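Local coordinates for protein transcription anti-terminator antagonist UpxZ (Bacteroides uniformis ATCC 8492, PDB 4EPZ) that probably antagonises transcription anti-termination and so takes part in regulating capsular polysaccharide synthesis, at residues L62-L67 with I87-I91; N38-L42 with G69-Y75; S45-F49 with L66-Y70. All coordinates share one frame; numbering follows the deposited sequence. Where two conformers were deposited one is given.

Interaction 1: L62-L67 with I87-I91; sequences LCLALL and ILDRI
Two neighbouring helices of the all-helical UpxZ fold pack nearly antiparallel where Cys63 meets Ile87, Arg90 and Ile91. The local axes of 62-67 and 87-91 approach to 9.7 Å and run at 151° to each other. Cys63 sits in the middle. Its CB presses on Ile91 CG1 at 3.4 Å, closer than carbons usually come, so the packing is tight here. The sulfur, turned anti to its own carbonyl carbon and beside the backbone N, lies alongside the start of the Arg90 chain, with SG 3.7 Å from Arg90 CB. The carbonyl side of Cys63 is covered as well, by the Ile87 branch methyl: CG2 stands 3.6 Å from Cys63 O, an oxygen already taken by the helical bond from Leu67 N.

Helices 56-72 and 80-92 follow one another in the chain, and this contact is the apolar seam between them. One turn along from Cys63, the long branch of Ile87 reaches Leu66 obliquely, bringing its CD1 to 3.5 Å from Leu66 CB. On the other flank Leu67 uses its CD2 methyl for two partners, Ile91 CD1 at 3.7 Å and Leu88 CD2 at 4.0 Å, crossing the Leu88 side chain at about a right angle. Helix 102-115 closes over this end through Leu107, which touches Ile91.

Arg90 borders the seam with a chain bent at chi3 (59°), which carries the guanidinium back across Cys63 SG toward Leu66. NH1 lies 3.8 Å from Leu66 CD1. The charge is not left to these apolar neighbours: NE makes a salt bridge to Glu59, one turn before Cys63 on the same helix, which holds the guanidinium against the helix it faces.

Interaction 2: N38-L42 with G69-Y75; sequences NKEVL and GYNATIY
Asn38 takes hold of the chain just beyond the end of helix 56-72 with both of its oxygens, at the far end of the antiparallel pairing of consecutive helices 32-49 and 56-72 in the all-helical UpxZ fold. Its backbone O accepts a hydrogen bond of 2.7 Å from Thr73 OG1, and its side-chain OD1 accepts one of 3.0 Å from Ile74 N, with the donor tilted 30° from the amide carbonyl plane. Thr73 is the first residue to leave helical geometry, so the bonds fix the C-terminal exit of that helix against helix 32-49. Asn38 O is gripped twice, since Leu42 N of its own helix reaches it from the opposite face to Thr73 OG1. A water donates to both Asn38 OD1 and Ala72 O, tying the amide to the last helical turn, while Asn38 ND2 turns back to Phe34 O.

With CG1 between its backbone N and carbonyl carbon (chi1 56°), Ile74 lays that branch against the amide, 3.4 Å from Asn38 OD1. The same CG1 stands over the centre of one face of the Tyr75 ring. Deeper in, Val41 CG1 approaches Gly69 O to 3.3 Å. Leu42 splits its methyls: CD1 meets the edge of the Tyr70 ring, and CD2 lies 3.7 Å from Tyr75 CB. Farther out, the Tyr75 ring edge points at the backbone of Lys39, CE2 lying 3.6 Å from Lys39 N.

Interaction 3: S45-F49 with L66-Y70; sequences SDSLF and LLMGY
Tyr70 reaches across from helix 56-72 to Ser45, Asp46 and Phe49. From CB, with CG anti to the carbonyl carbon and beside the backbone N, the ring extends toward helix 32-49. One ring face receives Ser45: CB makes a CH-pi contact 3.8 Å from the centroid of the Tyr70 ring, only 16° off the normal, and Tyr70 CD1, CE1 and CZ all lie close to it. CE1 runs beside Asp46 OD1, while CE2, on the other edge, comes to 4.1 Å from Phe49 CD1; the two aromatic side chains cross at about a right angle. At the tip, Tyr70 OH donates to Asp46 OD1 over 2.6 Å. The carboxylate offers its anti lone pair and is turned 49° from the ring plane. Lys83 of helix 80-92 forms a salt bridge with that same oxygen, which would be expected to reinforce its negative charge and fix the carboxylate between two helices.

Beyond the ring, Ser45 OG lies 3.4 Å from Gly69 CA, close against the backbone of the facing helix. The hydroxyl is not lost there, because it is hydrogen-bonded to Val41 O one turn back. Leu66 fills the next turn with its CD2 methyl, which nestles 3.2 Å from Ser45 O and 3.6 Å from Phe49 N, the two ends of a helical hydrogen bond; Leu48 CB borders it at 3.8 Å. The local axes pass 9.8 Å apart with their N-to-C directions at 150°, the geometry of an antiparallel helical hairpin, in which helices 32-49 and 56-72 are consecutive and pack side by side.

Overall arrangement
Helix 56-72 is common to all three contacts. Interactions 2 and 3 lie on its pairing with helix 32-49, their centres about 8 Å apart: 38-42 meets its C-terminal end and the chain beyond, whereas 45-49 meets the turns before. Interaction 1 joins it to the next helix, 80-92; its centre lies about 8 Å from that of interaction 3 and about 15 Å from that of interaction 2. In chain order the segments run 38-42, 45-49, 62-67, 66-70, 69-75 and 87-91. Ile87 CD1 also packs on Tyr70 CD2 at 3.7 Å. Interactions 1 and 3 are buried while interaction 2 reaches toward the surface, so three consecutive helices of the UpxZ family region pack through the shared helix 56-72.

Interaction 1: L62-L67 with I87-I91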
ATOM      1  N   LEU A  62       2.904  -9.652  -2.061  1.00 17.82           N
ATOM      2  CA  LEU A  62       1.496  -9.909  -2.392  1.00 20.05           C
ATOM      3  C   LEU A  62       0.581  -8.956  -1.610  1.00 20.26           C
ATOM      4  O   LEU A  62      -0.311  -8.316  -2.191  1.00 19.21           O
ATOM      5  CB  LEU A  62       1.150 -11.361  -2.041  1.00 22.51           C
ATOM      6  CG  LEU A  62       1.480 -12.455  -3.049  1.00 31.21           C
ATOM      7  CD1 LEU A  62       1.189 -13.830  -2.416  1.00 32.44           C
ATOM      8  CD2 LEU A  62       0.594 -12.315  -4.321  1.00 36.60           C
ATOM      9  N   CYS A  63       0.788  -8.868  -0.285  1.00 17.39           N
ATOM     10  CA  CYS A  63      -0.024  -8.006   0.570  1.00 17.84           C
ATOM     11  C   CYS A  63       0.101  -6.563   0.176  1.00 18.93           C
ATOM     12  O   CYS A  63      -0.897  -5.847   0.165  1.00 17.82           O
ATOM     13  CB  CYS A  63       0.359  -8.200   2.022  1.00 19.00           C
ATOM     14  SG  CYS A  63      -0.219  -9.768   2.671  1.00 23.13           S
ATOM     15  N   LEU A  64       1.338  -6.107  -0.091  1.00 15.93           N
ATOM     16  CA  LEU A  64       1.512  -4.721  -0.491  1.00 15.52           C
ATOM     17  C   LEU A  64       0.789  -4.446  -1.810  1.00 19.00           C
ATOM     18  O   LEU A  64       0.075  -3.443  -1.904  1.00 18.15           O
ATOM     19  CB  LEU A  64       2.990  -4.354  -0.612  1.00 15.21           C
ATOM     20  CG  LEU A  64       3.246  -2.892  -1.039  1.00 18.88           C
ATOM     21  CD1 LEU A  64       2.680  -1.903  -0.007  1.00 20.69           C
ATOM     22  CD2 LEU A  64       4.734  -2.648  -1.285  1.00 18.10           C
ATOM     23  N   ALA A  65       0.934  -5.351  -2.805  1.00 17.68           N
ATOM     24  CA  ALA A  65       0.230  -5.174  -4.084  1.00 17.68           C
ATOM     25  C   ALA A  65      -1.294  -5.069  -3.876  1.00 19.57           C
ATOM     26  O   ALA A  65      -1.936  -4.219  -4.487  1.00 17.94           O
ATOM     27  CB  ALA A  65       0.543  -6.332  -5.032  1.00 19.58           C
ATOM     28  N   LEU A  66      -1.846  -5.920  -3.010  1.00 17.19           N
ATOM     29  CA  LEU A  66      -3.301  -5.969  -2.777  1.00 17.82           C
ATOM     30  C   LEU A  66      -3.792  -4.727  -2.093  1.00 19.54           C
ATOM     31  O   LEU A  66      -4.826  -4.189  -2.499  1.00 20.03           O
ATOM     32  CB  LEU A  66      -3.668  -7.209  -1.974  1.00 17.96           C
ATOM     33  CG  LEU A  66      -3.522  -8.529  -2.725  1.00 20.78           C
ATOM     34  CD1 LEU A  66      -3.632  -9.709  -1.744  1.00 21.74           C
ATOM     35  CD2 LEU A  66      -4.574  -8.624  -3.876  1.00 24.30           C
ATOM     36  N   LEU A  67      -3.057  -4.241  -1.072  1.00 19.91           N
ATOM     37  CA  LEU A  67      -3.465  -3.032  -0.346  1.00 19.71           C
ATOM     38  C   LEU A  67      -3.393  -1.822  -1.255  1.00 23.31           C
ATOM     39  O   LEU A  67      -4.296  -0.973  -1.259  1.00 22.67           O
ATOM     40  CB  LEU A  67      -2.580  -2.822   0.901  1.00 19.91           C
ATOM     41  CG  LEU A  67      -3.201  -2.106   2.092  1.00 23.49           C
ATOM     42  CD1 LEU A  67      -4.641  -2.597   2.377  1.00 24.26           C
ATOM     43  CD2 LEU A  67      -2.287  -2.266   3.331  1.00 22.16           C
ATOM     44  N   ILE A  87      -6.330  -8.495   4.279  1.00 14.71           N
ATOM     45  CA  ILE A  87      -4.959  -8.185   3.883  1.00 14.91           C
ATOM     46  C   ILE A  87      -4.184  -7.618   5.051  1.00 16.51           C
ATOM     47  O   ILE A  87      -3.032  -8.040   5.311  1.00 16.32           O
ATOM     48  CB  ILE A  87      -4.981  -7.212   2.674  1.00 16.45           C
ATOM     49  CG1 ILE A  87      -5.614  -7.910   1.463  1.00 17.91           C
ATOM     50  CG2 ILE A  87      -3.550  -6.779   2.347  1.00 17.04           C
ATOM     51  CD1 ILE A  87      -6.211  -6.867   0.471  1.00 20.43           C
ATOM     52  N   LEU A  88      -4.785  -6.671   5.778  1.00 14.98           N
ATOM     53  CA  LEU A  88      -4.130  -6.116   6.955  1.00 15.52           C
ATOM     54  C   LEU A  88      -3.775  -7.206   7.975  1.00 16.44           C
ATOM     55  O   LEU A  88      -2.661  -7.208   8.516  1.00 16.56           O
ATOM     56  CB  LEU A  88      -5.016  -5.063   7.616  1.00 16.42           C
ATOM     57  CG  LEU A  88      -5.100  -3.764   6.861  1.00 20.59           C
ATOM     58  CD1 LEU A  88      -6.331  -2.977   7.322  1.00 22.23           C
ATOM     59  CD2 LEU A  88      -3.800  -2.919   6.986  1.00 24.59           C
ATOM     60  N   ASP A  89      -4.686  -8.155   8.183  1.00 16.13           N
ATOM     61  CA  ASP A  89      -4.431  -9.256   9.127  1.00 16.20           C
ATOM     62  C   ASP A  89      -3.238 -10.095   8.651  1.00 20.63           C
ATOM     63  O   ASP A  89      -2.344 -10.426   9.449  1.00 20.28           O
ATOM     64  CB  ASP A  89      -5.699 -10.119   9.259  1.00 17.09           C
ATOM     65  CG  ASP A  89      -5.561 -11.178  10.305  1.00 22.01           C
ATOM     66  OD1 ASP A  89      -5.464 -10.818  11.496  1.00 21.82           O
ATOM     67  OD2 ASP A  89      -5.603 -12.370   9.941  1.00 26.26           O
ATOM     68  N   ARG A  90      -3.168 -10.350   7.341  1.00 16.62           N
ATOM     69  CA  ARG A  90      -2.019 -11.081   6.782  1.00 16.32           C
ATOM     70  C   ARG A  90      -0.713 -10.297   6.996  1.00 16.85           C
ATOM     71  O   ARG A  90       0.342 -10.903   7.266  1.00 17.77           O
ATOM     72  CB  ARG A  90      -2.254 -11.362   5.295  1.00 16.81           C
ATOM     73  CG  ARG A  90      -3.332 -12.444   5.067  1.00 18.24           C
ATOM     74  CD  ARG A  90      -3.779 -12.436   3.608  1.00 22.06           C
ATOM     75  NE  ARG A  90      -2.663 -12.682   2.690  1.00 24.03           N
ATOM     76  CZ  ARG A  90      -2.773 -12.721   1.366  1.00 33.33           C
ATOM     77  NH1 ARG A  90      -3.956 -12.559   0.786  1.00 29.53           N
ATOM     78  NH2 ARG A  90      -1.706 -12.935   0.615  1.00 26.34           N
ATOM     79  N   ILE A  91      -0.773  -8.944   6.885  1.00 14.51           N
ATOM     80  CA  ILE A  91       0.432  -8.126   7.089  1.00 14.75           C
ATOM     81  C   ILE A  91       0.861  -8.154   8.561  1.00 19.06           C
ATOM     82  O   ILE A  91       2.052  -8.312   8.837  1.00 18.25           O
ATOM     83  CB  ILE A  91       0.179  -6.692   6.583  1.00 16.68           C
ATOM     84  CG1 ILE A  91       0.008  -6.680   5.037  1.00 14.69           C
ATOM     85  CG2 ILE A  91       1.281  -5.753   7.048  1.00 16.23           C
ATOM     86  CD1 ILE A  91      -0.601  -5.342   4.530  1.00 17.41           C
TER

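Interaction 2: N38-L42 with G69-Y75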
ATOM      1  N   ASN A  38      -8.647   1.716 -14.101  1.00 32.26           N
ATOM      2  CA  ASN A  38      -9.217   1.471 -12.781  1.00 30.00           C
ATOM      3  C   ASN A  38      -9.754   0.064 -12.705  1.00 32.27           C
ATOM      4  O   ASN A  38      -9.621  -0.568 -11.654  1.00 29.85           O
ATOM      5  CB  ASN A  38     -10.324   2.466 -12.442  1.00 29.11           C
ATOM      6  CG  ASN A  38      -9.776   3.708 -11.845  1.00 38.41           C
ATOM      7  OD1 ASN A  38      -9.533   3.785 -10.643  1.00 28.40           O
ATOM      8  ND2 ASN A  38      -9.525   4.689 -12.686  1.00 35.43           N
ATOM      9  N   LYS A  39     -10.346  -0.430 -13.828  1.00 29.17           N
ATOM     10  CA  LYS A  39     -10.922  -1.772 -13.919  0.50 29.27           C
ATOM     11  C   LYS A  39      -9.812  -2.814 -13.869  1.00 31.19           C
ATOM     12  O   LYS A  39      -9.947  -3.813 -13.178  1.00 30.59           O
ATOM     13  CB  LYS A  39     -11.774  -1.927 -15.207  0.50 33.36           C
ATOM     14  CG  LYS A  39     -12.442  -3.297 -15.410  0.50 48.42           C
ATOM     15  CD  LYS A  39     -13.443  -3.674 -14.313  0.50 55.02           C
ATOM     16  CE  LYS A  39     -14.265  -4.892 -14.670  0.50 69.91           C
ATOM     17  NZ  LYS A  39     -15.312  -4.589 -15.685  0.50 81.25           N
ATOM     18  N   GLU A  40      -8.736  -2.587 -14.619  1.00 28.21           N
ATOM     19  CA  GLU A  40      -7.625  -3.532 -14.659  1.00 28.92           C
ATOM     20  C   GLU A  40      -6.974  -3.681 -13.280  1.00 27.75           C
ATOM     21  O   GLU A  40      -6.629  -4.801 -12.892  1.00 26.64           O
ATOM     22  CB  GLU A  40      -6.576  -3.137 -15.673  1.00 31.76           C
ATOM     23  CG  GLU A  40      -5.610  -4.291 -15.890  1.00 42.56           C
ATOM     24  CD  GLU A  40      -4.560  -4.136 -16.962  1.00 58.05           C
ATOM     25  OE1 GLU A  40      -4.696  -3.233 -17.821  1.00 52.13           O
ATOM     26  OE2 GLU A  40      -3.581  -4.914 -16.921  1.00 43.78           O
ATOM     27  N   VAL A  41      -6.798  -2.562 -12.549  1.00 24.20           N
ATOM     28  CA  VAL A  41      -6.229  -2.633 -11.188  1.00 22.06           C
ATOM     29  C   VAL A  41      -7.187  -3.452 -10.287  1.00 25.11           C
ATOM     30  O   VAL A  41      -6.721  -4.326  -9.553  1.00 23.03           O
ATOM     31  CB  VAL A  41      -5.880  -1.242 -10.592  1.00 24.55           C
ATOM     32  CG1 VAL A  41      -5.582  -1.325  -9.092  1.00 23.16           C
ATOM     33  CG2 VAL A  41      -4.696  -0.610 -11.336  1.00 24.95           C
ATOM     34  N   LEU A  42      -8.525  -3.252 -10.413  1.00 23.10           N
ATOM     35  CA  LEU A  42      -9.473  -4.034  -9.608  1.00 22.39           C
ATOM     36  C   LEU A  42      -9.396  -5.515  -9.983  1.00 26.36           C
ATOM     37  O   LEU A  42      -9.294  -6.370  -9.092  1.00 25.86           O
ATOM     38  CB  LEU A  42     -10.909  -3.521  -9.782  1.00 23.34           C
ATOM     39  CG  LEU A  42     -11.959  -4.300  -9.006  1.00 28.80           C
ATOM     40  CD1 LEU A  42     -11.826  -4.108  -7.498  1.00 29.71           C
ATOM     41  CD2 LEU A  42     -13.337  -3.950  -9.487  1.00 31.65           C
ATOM     42  N   GLY A  69      -3.480  -1.885  -4.606  1.00 18.70           N
ATOM     43  CA  GLY A  69      -4.456  -2.122  -5.666  1.00 20.08           C
ATOM     44  C   GLY A  69      -5.849  -1.695  -5.258  1.00 21.75           C
ATOM     45  O   GLY A  69      -6.482  -0.880  -5.937  1.00 20.88           O
ATOM     46  N   TYR A  70      -6.323  -2.217  -4.109  1.00 18.90           N
ATOM     47  CA  TYR A  70      -7.665  -1.870  -3.625  1.00 18.43           C
ATOM     48  C   TYR A  70      -7.756  -0.386  -3.191  1.00 24.12           C
ATOM     49  O   TYR A  70      -8.833   0.207  -3.293  1.00 24.06           O
ATOM     50  CB  TYR A  70      -8.118  -2.810  -2.506  1.00 18.69           C
ATOM     51  CG  TYR A  70      -8.503  -4.200  -2.984  1.00 20.73           C
ATOM     52  CD1 TYR A  70      -9.470  -4.380  -3.970  1.00 22.05           C
ATOM     53  CD2 TYR A  70      -7.924  -5.335  -2.424  1.00 20.54           C
ATOM     54  CE1 TYR A  70      -9.815  -5.659  -4.429  1.00 22.01           C
ATOM     55  CE2 TYR A  70      -8.273  -6.619  -2.863  1.00 21.71           C
ATOM     56  CZ  TYR A  70      -9.220  -6.773  -3.859  1.00 24.96           C
ATOM     57  OH  TYR A  70      -9.561  -8.031  -4.283  1.00 26.96           O
ATOM     58  N   ASN A  71      -6.639   0.244  -2.790  1.00 21.51           N
ATOM     59  CA  ASN A  71      -6.702   1.671  -2.487  1.00 21.79           C
ATOM     60  C   ASN A  71      -6.670   2.499  -3.752  1.00 24.13           C
ATOM     61  O   ASN A  71      -7.269   3.566  -3.771  1.00 26.68           O
ATOM     62  CB  ASN A  71      -5.571   2.123  -1.570  1.00 21.51           C
ATOM     63  CG  ASN A  71      -5.969   1.956  -0.128  1.00 30.26           C
ATOM     64  OD1 ASN A  71      -6.830   2.694   0.398  1.00 29.85           O
ATOM     65  ND2 ASN A  71      -5.510   0.874   0.477  1.00 21.36           N
ATOM     66  N   ALA A  72      -5.960   2.033  -4.794  1.00 21.04           N
ATOM     67  CA  ALA A  72      -5.812   2.778  -6.054  1.00 20.66           C
ATOM     68  C   ALA A  72      -7.114   2.824  -6.874  1.00 24.86           C
ATOM     69  O   ALA A  72      -7.456   3.872  -7.430  1.00 26.55           O
ATOM     70  CB  ALA A  72      -4.712   2.168  -6.906  1.00 20.94           C
ATOM     71  N   THR A  73      -7.789   1.684  -7.012  1.00 21.12           N
ATOM     72  CA  THR A  73      -8.978   1.611  -7.880  1.00 22.51           C
ATOM     73  C   THR A  73     -10.177   2.345  -7.273  1.00 25.57           C
ATOM     74  O   THR A  73     -10.436   2.213  -6.074  1.00 23.30           O
ATOM     75  CB  THR A  73      -9.331   0.150  -8.256  1.00 26.97           C
ATOM     76  OG1 THR A  73     -10.406   0.192  -9.216  1.00 26.27           O
ATOM     77  CG2 THR A  73      -9.735  -0.722  -7.037  1.00 20.53           C
ATOM     78  N   ILE A  74     -10.960   3.043  -8.140  1.00 24.55           N
ATOM     79  CA  ILE A  74     -12.182   3.749  -7.716  1.00 25.51           C
ATOM     80  C   ILE A  74     -13.309   2.759  -7.468  1.00 29.06           C
ATOM     81  O   ILE A  74     -14.292   3.089  -6.796  1.00 28.23           O
ATOM     82  CB  ILE A  74     -12.643   4.803  -8.768  1.00 30.70           C
ATOM     83  CG1 ILE A  74     -12.854   4.144 -10.161  1.00 31.89           C
ATOM     84  CG2 ILE A  74     -11.670   5.972  -8.803  1.00 34.21           C
ATOM     85  CD1 ILE A  74     -13.715   4.900 -11.192  1.00 48.31           C
ATOM     86  N   TYR A  75     -13.203   1.575  -8.087  1.00 25.44           N
ATOM     87  CA  TYR A  75     -14.273   0.579  -8.023  1.00 25.41           C
ATOM     88  C   TYR A  75     -14.299  -0.144  -6.683  1.00 29.24           C
ATOM     89  O   TYR A  75     -13.256  -0.446  -6.098  1.00 27.23           O
ATOM     90  CB  TYR A  75     -14.132  -0.387  -9.189  1.00 26.49           C
ATOM     91  CG  TYR A  75     -14.332   0.308 -10.521  1.00 27.26           C
ATOM     92  CD1 TYR A  75     -15.486   1.054 -10.778  1.00 29.15           C
ATOM     93  CD2 TYR A  75     -13.376   0.219 -11.525  1.00 26.68           C
ATOM     94  CE1 TYR A  75     -15.659   1.721 -11.995  1.00 31.01           C
ATOM     95  CE2 TYR A  75     -13.560   0.846 -12.758  1.00 27.91           C
ATOM     96  CZ  TYR A  75     -14.710   1.582 -12.993  1.00 34.98           C
ATOM     97  OH  TYR A  75     -14.880   2.205 -14.200  1.00 35.61           O
TER
HETATM   98  O   HOH W   1      -8.404   6.074  -9.468  1.00 38.25           O

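Interaction 3: S45-F49 with L66-Y70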
ATOM      1  N   SER A  45      -6.201  -7.110  -8.665  1.00 21.09           N
ATOM      2  CA  SER A  45      -6.300  -7.236  -7.207  1.00 19.98           C
ATOM      3  C   SER A  45      -7.204  -8.419  -6.857  1.00 23.57           C
ATOM      4  O   SER A  45      -6.792  -9.280  -6.077  1.00 23.10           O
ATOM      5  CB  SER A  45      -6.825  -5.942  -6.590  1.00 21.69           C
ATOM      6  OG  SER A  45      -5.948  -4.868  -6.883  1.00 19.79           O
ATOM      7  N   ASP A  46      -8.385  -8.512  -7.503  1.00 21.59           N
ATOM      8  CA  ASP A  46      -9.312  -9.617  -7.266  1.00 22.13           C
ATOM      9  C   ASP A  46      -8.669 -10.960  -7.607  1.00 26.87           C
ATOM     10  O   ASP A  46      -8.812 -11.905  -6.837  1.00 27.72           O
ATOM     11  CB  ASP A  46     -10.613  -9.411  -8.046  1.00 25.18           C
ATOM     12  CG  ASP A  46     -11.557  -8.411  -7.397  1.00 32.76           C
ATOM     13  OD1 ASP A  46     -11.358  -8.090  -6.188  1.00 31.48           O
ATOM     14  OD2 ASP A  46     -12.521  -7.984  -8.072  1.00 39.12           O
ATOM     15  N   SER A  47      -7.923 -11.049  -8.726  1.00 24.52           N
ATOM     16  CA  SER A  47      -7.289 -12.301  -9.124  0.50 25.10           C
ATOM     17  C   SER A  47      -6.229 -12.752  -8.092  1.00 28.24           C
ATOM     18  O   SER A  47      -6.142 -13.937  -7.774  1.00 30.69           O
ATOM     19  CB  SER A  47      -6.664 -12.161 -10.509  0.50 28.53           C
ATOM     20  OG  SER A  47      -6.005 -13.353 -10.893  0.50 30.80           O
ATOM     21  N   LEU A  48      -5.438 -11.812  -7.565  1.00 22.59           N
ATOM     22  CA  LEU A  48      -4.375 -12.124  -6.623  1.00 22.56           C
ATOM     23  C   LEU A  48      -4.847 -12.336  -5.178  1.00 25.32           C
ATOM     24  O   LEU A  48      -4.155 -12.974  -4.385  1.00 24.16           O
ATOM     25  CB  LEU A  48      -3.350 -10.986  -6.649  1.00 22.87           C
ATOM     26  CG  LEU A  48      -2.309 -11.032  -7.781  1.00 31.10           C
ATOM     27  CD1 LEU A  48      -1.461  -9.759  -7.793  1.00 31.59           C
ATOM     28  CD2 LEU A  48      -1.340 -12.244  -7.624  1.00 33.23           C
ATOM     29  N   PHE A  49      -6.024 -11.796  -4.838  1.00 22.38           N
ATOM     30  CA  PHE A  49      -6.550 -11.834  -3.472  1.00 21.69           C
ATOM     31  C   PHE A  49      -6.604 -13.246  -2.838  1.00 28.18           C
ATOM     32  O   PHE A  49      -6.249 -13.369  -1.665  1.00 28.87           O
ATOM     33  CB  PHE A  49      -7.941 -11.202  -3.442  1.00 22.35           C
ATOM     34  CG  PHE A  49      -8.535 -11.187  -2.048  1.00 21.08           C
ATOM     35  CD1 PHE A  49      -8.041 -10.325  -1.073  1.00 23.37           C
ATOM     36  CD2 PHE A  49      -9.584 -12.042  -1.715  1.00 21.49           C
ATOM     37  CE1 PHE A  49      -8.605 -10.303   0.212  1.00 22.24           C
ATOM     38  CE2 PHE A  49     -10.157 -12.017  -0.431  1.00 20.89           C
ATOM     39  CZ  PHE A  49      -9.644 -11.169   0.529  1.00 19.35           C
ATOM     40  N   LEU A  66      -1.846  -5.920  -3.010  1.00 17.19           N
ATOM     41  CA  LEU A  66      -3.301  -5.969  -2.777  1.00 17.82           C
ATOM     42  C   LEU A  66      -3.792  -4.727  -2.093  1.00 19.54           C
ATOM     43  O   LEU A  66      -4.826  -4.189  -2.499  1.00 20.03           O
ATOM     44  CB  LEU A  66      -3.668  -7.209  -1.974  1.00 17.96           C
ATOM     45  CG  LEU A  66      -3.522  -8.529  -2.725  1.00 20.78           C
ATOM     46  CD1 LEU A  66      -3.632  -9.709  -1.744  1.00 21.74           C
ATOM     47  CD2 LEU A  66      -4.574  -8.624  -3.876  1.00 24.30           C
ATOM     48  N   LEU A  67      -3.057  -4.241  -1.072  1.00 19.91           N
ATOM     49  CA  LEU A  67      -3.465  -3.032  -0.346  1.00 19.71           C
ATOM     50  C   LEU A  67      -3.393  -1.822  -1.255  1.00 23.31           C
ATOM     51  O   LEU A  67      -4.296  -0.973  -1.259  1.00 22.67           O
ATOM     52  CB  LEU A  67      -2.580  -2.822   0.901  1.00 19.91           C
ATOM     53  CG  LEU A  67      -3.201  -2.106   2.092  1.00 23.49           C
ATOM     54  CD1 LEU A  67      -4.641  -2.597   2.377  1.00 24.26           C
ATOM     55  CD2 LEU A  67      -2.287  -2.266   3.331  1.00 22.16           C
HETATM   56  N   MSE A  68      -2.296  -1.725  -2.013  1.00 18.31           N
HETATM   57  CA  MSE A  68      -2.121  -0.637  -2.981  1.00 16.72           C
HETATM   58  C   MSE A  68      -3.211  -0.682  -4.078  1.00 21.46           C
HETATM   59  O   MSE A  68      -3.812   0.358  -4.380  1.00 21.87           O
HETATM   60  CB  MSE A  68      -0.728  -0.693  -3.612  1.00 18.08           C
HETATM   61  CG  MSE A  68       0.347  -0.343  -2.614  1.00 21.00           C
HETATM   62 SE   MSE A  68       2.074  -0.248  -3.472  0.75 23.74          SE
HETATM   63  CE  MSE A  68       1.765   1.285  -4.633  1.00 21.47           C
ATOM     64  N   GLY A  69      -3.480  -1.885  -4.606  1.00 18.70           N
ATOM     65  CA  GLY A  69      -4.456  -2.122  -5.666  1.00 20.08           C
ATOM     66  C   GLY A  69      -5.849  -1.695  -5.258  1.00 21.75           C
ATOM     67  O   GLY A  69      -6.482  -0.880  -5.937  1.00 20.88           O
ATOM     68  N   TYR A  70      -6.323  -2.217  -4.109  1.00 18.90           N
ATOM     69  CA  TYR A  70      -7.665  -1.870  -3.625  1.00 18.43           C
ATOM     70  C   TYR A  70      -7.756  -0.386  -3.191  1.00 24.12           C
ATOM     71  O   TYR A  70      -8.833   0.207  -3.293  1.00 24.06           O
ATOM     72  CB  TYR A  70      -8.118  -2.810  -2.506  1.00 18.69           C
ATOM     73  CG  TYR A  70      -8.503  -4.200  -2.984  1.00 20.73           C
ATOM     74  CD1 TYR A  70      -9.470  -4.380  -3.970  1.00 22.05           C
ATOM     75  CD2 TYR A  70      -7.924  -5.335  -2.424  1.00 20.54           C
ATOM     76  CE1 TYR A  70      -9.815  -5.659  -4.429  1.00 22.01           C
ATOM     77  CE2 TYR A  70      -8.273  -6.619  -2.863  1.00 21.71           C
ATOM     78  CZ  TYR A  70      -9.220  -6.773  -3.859  1.00 24.96           C
ATOM     79  OH  TYR A  70      -9.561  -8.031  -4.283  1.00 26.96           O
TER